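Local coordinates for Ras-related protein Rab-21 (Homo sapiens, PDB 1Z08) that belongs to the Rab branch of the Ras-like small GTPases and holds phosphoaminophosphonic acid-guanylate ester and a magnesium ion in its P-loop-type domain, at residues K102-R105 with E111-L114. The protein carries 1 engineered substitution. Sequence-based numbering, arbitrary orientation.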
loop_
_atom_site.group_PDB
_atom_site.type_symbol
_atom_site.label_atom_id
_atom_site.label_comp_id
_atom_site.label_asym_id
_atom_site.label_seq_id
_atom_site.Cartn_x
_atom_site.Cartn_y
_atom_site.Cartn_z
ATOM N N LYS A 102 -1.873 -12.308 7.530
ATOM C CA LYS A 102 -1.507 -13.543 8.225
ATOM C C LYS A 102 -0.084 -13.990 7.889
ATOM O O LYS A 102 0.690 -14.335 8.785
ATOM C CB LYS A 102 -2.511 -14.650 7.907
ATOM N N GLU A 103 0.254 -13.961 6.600
ATOM C CA GLU A 103 1.579 -14.363 6.122
ATOM C C GLU A 103 2.686 -13.412 6.580
ATOM O O GLU A 103 3.777 -13.856 6.950
ATOM C CB GLU A 103 1.578 -14.495 4.601
ATOM N N LEU A 104 2.399 -12.111 6.555
ATOM C CA LEU A 104 3.368 -11.091 6.957
ATOM C C LEU A 104 3.651 -11.111 8.462
ATOM O O LEU A 104 4.804 -10.976 8.879
ATOM C CB LEU A 104 2.908 -9.695 6.519
ATOM C CG LEU A 104 2.991 -9.351 5.028
ATOM C CD1 LEU A 104 2.104 -8.164 4.710
ATOM C CD2 LEU A 104 4.425 -9.075 4.596
ATOM N N ARG A 105 2.601 -11.287 9.264
ATOM C CA ARG A 105 2.740 -11.337 10.723
ATOM C C ARG A 105 3.466 -12.600 11.189
ATOM O O ARG A 105 4.194 -12.572 12.183
ATOM C CB ARG A 105 1.376 -11.214 11.420
ATOM C CG ARG A 105 0.719 -9.826 11.356
ATOM C CD ARG A 105 1.577 -8.727 11.984
ATOM N NE ARG A 105 0.833 -7.480 12.168
ATOM C CZ ARG A 105 1.375 -6.262 12.147
ATOM N NH1 ARG A 105 2.677 -6.104 11.930
ATOM N NH2 ARG A 105 0.607 -5.194 12.324
ATOM N N GLU A 111 6.841 -6.022 13.887
ATOM C CA GLU A 111 7.911 -5.121 13.461
ATOM C C GLU A 111 7.553 -4.348 12.192
ATOM O O GLU A 111 7.840 -3.153 12.084
ATOM C CB GLU A 111 9.211 -5.898 13.264
ATOM N N ILE A 112 6.922 -5.038 11.244
ATOM C CA ILE A 112 6.529 -4.436 9.972
ATOM C C ILE A 112 5.311 -3.527 10.147
ATOM O O ILE A 112 4.316 -3.916 10.764
ATOM C CB ILE A 112 6.287 -5.514 8.868
ATOM C CG1 ILE A 112 5.925 -4.856 7.528
ATOM C CG2 ILE A 112 5.237 -6.545 9.311
ATOM C CD1 ILE A 112 6.207 -5.710 6.315
ATOM N N CYS A 113 5.419 -2.309 9.623
ATOM C CA CYS A 113 4.314 -1.362 9.626
ATOM C C CYS A 113 3.358 -1.706 8.491
ATOM O O CYS A 113 3.721 -1.631 7.315
ATOM C CB CYS A 113 4.825 0.074 9.482
ATOM S SG CYS A 113 5.755 0.693 10.908
ATOM N N LEU A 114 2.141 -2.096 8.853
ATOM C CA LEU A 114 1.145 -2.508 7.868
ATOM C C LEU A 114 0.187 -1.376 7.522
ATOM O O LEU A 114 -0.255 -0.634 8.402
ATOM C CB LEU A 114 0.355 -3.724 8.368
ATOM C CG LEU A 114 1.071 -5.061 8.602
ATOM C CD1 LEU A 114 0.042 -6.137 8.928
ATOM C CD2 LEU A 114 1.907 -5.477 7.403
HETATM O O HOH W 1 1.428 -2.282 11.625
#
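Arg105 reaches from its helix to the chain entering the neighbouring strand and donates from NH1 to the backbone O of Ile112, an N-to-O distance of 3.0 Å. The bond is bent, with 142° at the hydrogen; the donor lies in the carbonyl plane of Ile112, while the oxygen is tilted 19° out of the guanidinium plane. A turn at chi2, followed by a nearly extended chi3, carries the guanidinium to this carbonyl although the side chain does not set out toward it. One face of the group is covered by Leu114, whose CD1 sits over its centre, 3.5 Å from Arg105 CZ. Further bonds run from NH1 to Gly109 O and from NH2 to Val141 O, so the guanidinium joins the last turns of helix 91-108 to the link that follows it and to the chain between helix 131-140 and strand 144-148. The methyl over the face and the bonds at the edge together probably limit how the guanidinium can turn. Both segments belong to the beta-alpha-beta unit formed by strand 81-87, helix 91-108 and strand 113-119, part of the Ras-like P-loop fold, and the contact lies where the chain leaves the helix and re-enters the sheet. A water accepts from Leu114 N at 2.9 Å and from Arg105 NH2 at 3.1 Å, and gives a weak bond to Ile112 O. Deeper between helix and sheet the contact is apolar: Leu104 divides its methyls, CD1 meeting Leu114 CD2 at 3.8 Å and CD2 lying 4.2 Å from Ile112 CD1. Ile112 carries CG1 opposite its own backbone N (chi1 -178°), which extends CD1 toward Leu104, whereas its other branch, CG2, packs 3.7 Å from Arg105 NH1. Ala82 of strand 81-87 also touches Leu104, Ile112 and Leu114.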